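Local atomic coordinates of kinesin-like protein (Caenorhabditis elegans, PDB entry 5X3E), a protein that is a kinesin-6 motor protein (Zen4), here in its apo state, that probably couples ATP binding and hydrolysis to movement along microtubules. Residues Asn113-Thr118 / Cys330-Ala335; Val219-Ile224 / Ser295-Thr300. One frame throughout, in Å; residues are numbered along the deposited sequence.

Interaction 1. Residues Asn113-Thr118 / Cys330-Ala335; sequences NSLLFT and CLVDLA
Phe117 and Val332 lie side by side and point the same way, CD1 of the Phe117 ring meeting CB of Val332 at 3.5 Å. With CG beside its own backbone N (chi1 -62°), the Phe117 ring also brings CD1 to 3.7 Å from CD2 of Leu334, while Leu115 CD1 sits over one ring face, offset toward the rim. Leu115 CD1 also touches Val332 CG2 and lies 3.8 Å from Cys330 SG, and Phe395 packs on this apolar face. On the other face, CB of Leu116 meets CD2 of Leu331 at 3.6 Å, the two leucines crossing at a slant, with Leu116 packed on helix 93-109. Branched and aromatic residues suit these buried parallel strands, whose backbones are tied by five N-H...O bonds, among them Val332 N to Leu116 O (2.7 Å). The polar exception closes the contact: the hydroxyl OG1 of Thr118 gives a weak bond to Asp333 OD1 at 2.9 Å. Both side chains also touch Lys126, in the probable P-loop, and Asp-Leu-Ala matches the start of the kinesin switch II motif. The backbone bonds thus set the register, the apolar side chains pack beside them, and a small hydroxyl meets a carboxylate where the nucleotide site is expected.

Interaction 2. Residues Val219-Ile224 / Ser295-Thr300; sequences VTYVEI and SHSVFT. With SO4 (sulfate ion), chain C.
The edge of Phe299 meets the face of Tyr221 in a T-shaped stack, ring planes at 80° and Phe299 CD1 3.7 Å from Tyr221 CG. Phe299 CZ also packs on Val219 CG1 at 3.8 Å, an apolar contact. Farther along this face, Ser295 OG donates to the anti lone pair of Glu223 OE2 at 2.7 Å; the long glutamate chain carries its carboxylate to the short serine hydroxyl. Three hydrogen-bonded antiparallel pairs hold the backbones, as in Thr300 N to Thr220 O (2.9 Å). The Tyr221 ring, with CG anti to the backbone N (chi1 -162°), lies along the neighbouring strand toward Ser297; a water donates to its OH at 2.9 Å and is also bonded to Ser297 OG, and the OH is hydrogen-bonded to Glu278 OE2. A leucine at Tyr221 would probably cost Phe299 the ring face its edge packs against and leave the water and Glu278 without the hydroxyl. On the opposite face, Thr220 OG1 donates to a sulfate, probably from the crystallisation liquor, and accepts from a second water shared with Val298 O. Helix 267-281 covers the tyrosine face, with Phe274 against both rings; helix 390-394 packs on Ile224 and His296, and strand 325-333 flanks 296-307.

How the interactions relate
From the N terminus the chain first runs through 113-118, on strand 114-119, which leads into the probable P-loop. It then lays down 219-224 and, after 70 further residues that include helix 267-281, returns with 295-300, where interaction 2 closes the smaller loop as an antiparallel pair. Strand 325-333 comes next, and its end, 330-335, reaches back across 211 residues to 113-118; interaction 1 thus encloses interaction 2 without crossing it. Strands 296-307 and 325-333 are neighbours, joined by probable backbone bonds such as Leu331 N to Phe299 O. The four strands therefore run side by side in the central motor-domain sheet, linking the probable P-loop and the two probable switch regions.

Interaction 1. Residues Asn113-Thr118 / Cys330-Ala335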
loop_
_atom_site.group_PDB
_atom_site.type_symbol
_atom_site.label_atom_id
_atom_site.label_comp_id
_atom_site.label_asym_id
_atom_site.label_seq_id
_atom_site.Cartn_x
_atom_site.Cartn_y
_atom_site.Cartn_z
ATOM N N ASN A 113 11.256 -0.105 4.664
ATOM C CA ASN A 113 10.029 -0.460 3.966
ATOM C C ASN A 113 8.815 -0.360 4.881
ATOM O O ASN A 113 8.908 -0.488 6.105
ATOM C CB ASN A 113 10.118 -1.867 3.383
ATOM C CG ASN A 113 11.178 -1.976 2.316
ATOM O OD1 ASN A 113 11.558 -0.977 1.705
ATOM N ND2 ASN A 113 11.646 -3.192 2.067
ATOM N N SER A 114 7.659 -0.144 4.256
ATOM C CA SER A 114 6.412 0.056 4.977
ATOM C C SER A 114 5.276 -0.587 4.199
ATOM O O SER A 114 5.298 -0.633 2.966
ATOM C CB SER A 114 6.124 1.554 5.179
ATOM O OG SER A 114 7.280 2.236 5.638
ATOM N N LEU A 115 4.271 -1.065 4.933
ATOM C CA LEU A 115 3.114 -1.731 4.347
ATOM C C LEU A 115 1.850 -1.261 5.051
ATOM O O LEU A 115 1.796 -1.238 6.284
ATOM C CB LEU A 115 3.249 -3.256 4.453
ATOM C CG LEU A 115 2.060 -4.123 4.039
ATOM C CD1 LEU A 115 1.647 -3.841 2.607
ATOM C CD2 LEU A 115 2.422 -5.588 4.201
ATOM N N LEU A 116 0.835 -0.888 4.273
ATOM C CA LEU A 116 -0.419 -0.385 4.826
ATOM C C LEU A 116 -1.594 -1.061 4.134
ATOM O O LEU A 116 -1.699 -1.018 2.903
ATOM C CB LEU A 116 -0.509 1.135 4.681
ATOM C CG LEU A 116 -1.551 1.914 5.493
ATOM C CD1 LEU A 116 -1.073 3.324 5.556
ATOM C CD2 LEU A 116 -2.948 1.878 4.884
ATOM N N PHE A 117 -2.466 -1.686 4.924
ATOM C CA PHE A 117 -3.698 -2.299 4.446
ATOM C C PHE A 117 -4.902 -1.465 4.865
ATOM O O PHE A 117 -4.921 -0.877 5.950
ATOM C CB PHE A 117 -3.899 -3.705 5.016
ATOM C CG PHE A 117 -2.840 -4.690 4.643
ATOM C CD1 PHE A 117 -2.874 -5.336 3.416
ATOM C CD2 PHE A 117 -1.845 -5.019 5.545
ATOM C CE1 PHE A 117 -1.909 -6.269 3.079
ATOM C CE2 PHE A 117 -0.883 -5.947 5.218
ATOM C CZ PHE A 117 -0.913 -6.576 3.982
ATOM N N THR A 118 -5.920 -1.440 4.010
ATOM C CA THR A 118 -7.269 -1.059 4.415
ATOM C C THR A 118 -8.156 -2.294 4.314
ATOM O O THR A 118 -8.201 -2.947 3.266
ATOM C CB THR A 118 -7.833 0.089 3.563
ATOM O OG1 THR A 118 -7.780 -0.247 2.172
ATOM C CG2 THR A 118 -7.053 1.370 3.803
ATOM N N CYS A 330 4.164 0.543 0.525
ATOM C CA CYS A 330 3.203 -0.290 -0.177
ATOM C C CYS A 330 1.825 -0.104 0.445
ATOM O O CYS A 330 1.641 -0.346 1.642
ATOM C CB CYS A 330 3.639 -1.753 -0.131
ATOM S SG CYS A 330 2.470 -2.846 -0.919
ATOM N N LEU A 331 0.863 0.316 -0.373
ATOM C CA LEU A 331 -0.502 0.602 0.056
ATOM C C LEU A 331 -1.431 -0.413 -0.598
ATOM O O LEU A 331 -1.499 -0.489 -1.829
ATOM C CB LEU A 331 -0.900 2.028 -0.331
ATOM C CG LEU A 331 -0.035 3.144 0.258
ATOM C CD1 LEU A 331 -0.331 4.453 -0.442
ATOM C CD2 LEU A 331 -0.271 3.271 1.757
ATOM N N VAL A 332 -2.145 -1.181 0.220
ATOM C CA VAL A 332 -2.938 -2.312 -0.250
ATOM C C VAL A 332 -4.389 -2.077 0.130
ATOM O O VAL A 332 -4.706 -1.888 1.313
ATOM C CB VAL A 332 -2.437 -3.639 0.339
ATOM C CG1 VAL A 332 -3.277 -4.802 -0.176
ATOM C CG2 VAL A 332 -0.967 -3.831 0.010
ATOM N N ASP A 333 -5.267 -2.098 -0.868
ATOM C CA ASP A 333 -6.704 -1.948 -0.665
ATOM C C ASP A 333 -7.316 -3.337 -0.816
ATOM O O ASP A 333 -7.579 -3.798 -1.929
ATOM C CB ASP A 333 -7.292 -0.948 -1.656
ATOM C CG ASP A 333 -8.736 -0.603 -1.350
ATOM O OD1 ASP A 333 -9.207 -0.975 -0.259
ATOM O OD2 ASP A 333 -9.399 0.034 -2.197
ATOM N N LEU A 334 -7.526 -4.004 0.317
ATOM C CA LEU A 334 -7.941 -5.395 0.331
ATOM C C LEU A 334 -9.340 -5.564 -0.246
ATOM O O LEU A 334 -10.138 -4.624 -0.319
ATOM C CB LEU A 334 -7.913 -5.952 1.753
ATOM C CG LEU A 334 -6.528 -6.039 2.392
ATOM C CD1 LEU A 334 -6.639 -6.458 3.844
ATOM C CD2 LEU A 334 -5.629 -6.997 1.618
ATOM N N ALA A 335 -9.616 -6.784 -0.697
ATOM C CA ALA A 335 -10.963 -7.136 -1.110
ATOM C C ALA A 335 -11.898 -7.095 0.091
ATOM O O ALA A 335 -11.478 -7.255 1.241
ATOM C CB ALA A 335 -10.978 -8.522 -1.749
#

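Interaction 2. Residues Val219-Ile224 / Ser295-Thr300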
loop_
_atom_site.group_PDB
_atom_site.type_symbol
_atom_site.label_atom_id
_atom_site.label_comp_id
_atom_site.label_asym_id
_atom_site.label_seq_id
_atom_site.Cartn_x
_atom_site.Cartn_y
_atom_site.Cartn_z
ATOM N N VAL A 219 6.644 3.650 -9.507
ATOM C CA VAL A 219 5.452 3.034 -8.943
ATOM C C VAL A 219 5.144 1.767 -9.721
ATOM O O VAL A 219 5.335 1.708 -10.942
ATOM C CB VAL A 219 4.234 3.989 -8.938
ATOM C CG1 VAL A 219 4.530 5.229 -8.105
ATOM C CG2 VAL A 219 3.837 4.372 -10.352
ATOM N N THR A 220 4.699 0.744 -9.003
ATOM C CA THR A 220 4.060 -0.412 -9.605
ATOM C C THR A 220 2.644 -0.496 -9.058
ATOM O O THR A 220 2.402 -0.182 -7.887
ATOM C CB THR A 220 4.819 -1.724 -9.317
ATOM O OG1 THR A 220 4.926 -1.932 -7.904
ATOM C CG2 THR A 220 6.211 -1.665 -9.905
ATOM N N TYR A 221 1.702 -0.863 -9.921
ATOM C CA TYR A 221 0.316 -1.045 -9.514
ATOM C C TYR A 221 -0.112 -2.443 -9.925
ATOM O O TYR A 221 -0.131 -2.765 -11.118
ATOM C CB TYR A 221 -0.601 0.013 -10.129
ATOM C CG TYR A 221 -1.935 0.137 -9.421
ATOM C CD1 TYR A 221 -2.188 -0.566 -8.246
ATOM C CD2 TYR A 221 -2.940 0.961 -9.922
ATOM C CE1 TYR A 221 -3.405 -0.456 -7.588
ATOM C CE2 TYR A 221 -4.162 1.080 -9.269
ATOM C CZ TYR A 221 -4.390 0.370 -8.102
ATOM O OH TYR A 221 -5.597 0.481 -7.446
ATOM N N VAL A 222 -0.448 -3.266 -8.941
ATOM C CA VAL A 222 -0.660 -4.693 -9.135
ATOM C C VAL A 222 -1.977 -5.099 -8.488
ATOM O O VAL A 222 -2.363 -4.559 -7.446
ATOM C CB VAL A 222 0.522 -5.503 -8.562
ATOM C CG1 VAL A 222 0.223 -6.932 -8.607
ATOM C CG2 VAL A 222 1.757 -5.285 -9.414
ATOM N N GLU A 223 -2.681 -6.040 -9.116
ATOM C CA GLU A 223 -3.955 -6.533 -8.612
ATOM C C GLU A 223 -3.859 -8.032 -8.373
ATOM O O GLU A 223 -3.360 -8.770 -9.227
ATOM C CB GLU A 223 -5.089 -6.227 -9.596
ATOM C CG GLU A 223 -6.452 -6.732 -9.166
ATOM C CD GLU A 223 -7.494 -6.566 -10.253
ATOM O OE1 GLU A 223 -7.155 -6.801 -11.433
ATOM O OE2 GLU A 223 -8.645 -6.195 -9.932
ATOM N N ILE A 224 -4.355 -8.486 -7.228
ATOM C CA ILE A 224 -4.457 -9.909 -6.928
ATOM C C ILE A 224 -5.940 -10.259 -6.936
ATOM O O ILE A 224 -6.693 -9.842 -6.047
ATOM C CB ILE A 224 -3.800 -10.260 -5.589
ATOM C CG1 ILE A 224 -2.294 -10.031 -5.671
ATOM C CG2 ILE A 224 -4.098 -11.703 -5.216
ATOM C CD1 ILE A 224 -1.595 -10.135 -4.342
ATOM N N SER A 295 -11.275 -7.668 -5.499
ATOM C CA SER A 295 -9.858 -7.966 -5.674
ATOM C C SER A 295 -9.029 -7.157 -4.687
ATOM O O SER A 295 -9.513 -6.204 -4.073
ATOM C CB SER A 295 -9.391 -7.671 -7.108
ATOM O OG SER A 295 -9.587 -6.305 -7.434
ATOM N N HIS A 296 -7.764 -7.548 -4.551
ATOM C CA HIS A 296 -6.792 -6.794 -3.769
ATOM C C HIS A 296 -5.979 -5.927 -4.720
ATOM O O HIS A 296 -5.480 -6.416 -5.739
ATOM C CB HIS A 296 -5.850 -7.713 -2.982
ATOM C CG HIS A 296 -6.539 -8.803 -2.220
ATOM N ND1 HIS A 296 -7.296 -8.563 -1.093
ATOM C CD2 HIS A 296 -6.561 -10.145 -2.410
ATOM C CE1 HIS A 296 -7.762 -9.709 -0.627
ATOM N NE2 HIS A 296 -7.331 -10.684 -1.408
ATOM N N SER A 297 -5.846 -4.647 -4.393
ATOM C CA SER A 297 -5.071 -3.727 -5.212
ATOM C C SER A 297 -3.823 -3.305 -4.450
ATOM O O SER A 297 -3.909 -2.865 -3.297
ATOM C CB SER A 297 -5.906 -2.508 -5.611
ATOM O OG SER A 297 -6.433 -1.876 -4.468
ATOM N N VAL A 298 -2.671 -3.418 -5.105
ATOM C CA VAL A 298 -1.374 -3.207 -4.473
ATOM C C VAL A 298 -0.666 -2.089 -5.222
ATOM O O VAL A 298 -0.236 -2.268 -6.371
ATOM C CB VAL A 298 -0.530 -4.490 -4.465
ATOM C CG1 VAL A 298 0.796 -4.253 -3.758
ATOM C CG2 VAL A 298 -1.306 -5.630 -3.809
ATOM N N PHE A 299 -0.548 -0.935 -4.581
ATOM C CA PHE A 299 0.143 0.212 -5.153
ATOM C C PHE A 299 1.429 0.419 -4.361
ATOM O O PHE A 299 1.387 0.710 -3.162
ATOM C CB PHE A 299 -0.750 1.448 -5.131
ATOM C CG PHE A 299 -0.183 2.613 -5.888
ATOM C CD1 PHE A 299 -0.376 2.731 -7.252
ATOM C CD2 PHE A 299 0.541 3.595 -5.232
ATOM C CE1 PHE A 299 0.144 3.805 -7.950
ATOM C CE2 PHE A 299 1.064 4.672 -5.925
ATOM C CZ PHE A 299 0.866 4.777 -7.285
ATOM N N THR A 300 2.570 0.226 -5.015
ATOM C CA THR A 300 3.866 0.283 -4.348
ATOM C C THR A 300 4.635 1.507 -4.826
ATOM O O THR A 300 4.900 1.651 -6.025
ATOM C CB THR A 300 4.671 -0.985 -4.614
ATOM O OG1 THR A 300 3.934 -2.123 -4.147
ATOM C CG2 THR A 300 6.006 -0.917 -3.892
HETATM S S SO4 C . 6.698 -5.227 -7.850
HETATM O O1 SO4 C . 8.071 -4.904 -7.462
HETATM O O2 SO4 C . 5.759 -4.538 -6.968
HETATM O O3 SO4 C . 6.482 -6.662 -7.731
HETATM O O4 SO4 C . 6.464 -4.826 -9.230
HETATM O O HOH W 1 2.659 -2.887 -6.354
HETATM O O HOH W 2 -5.734 1.182 -4.630
#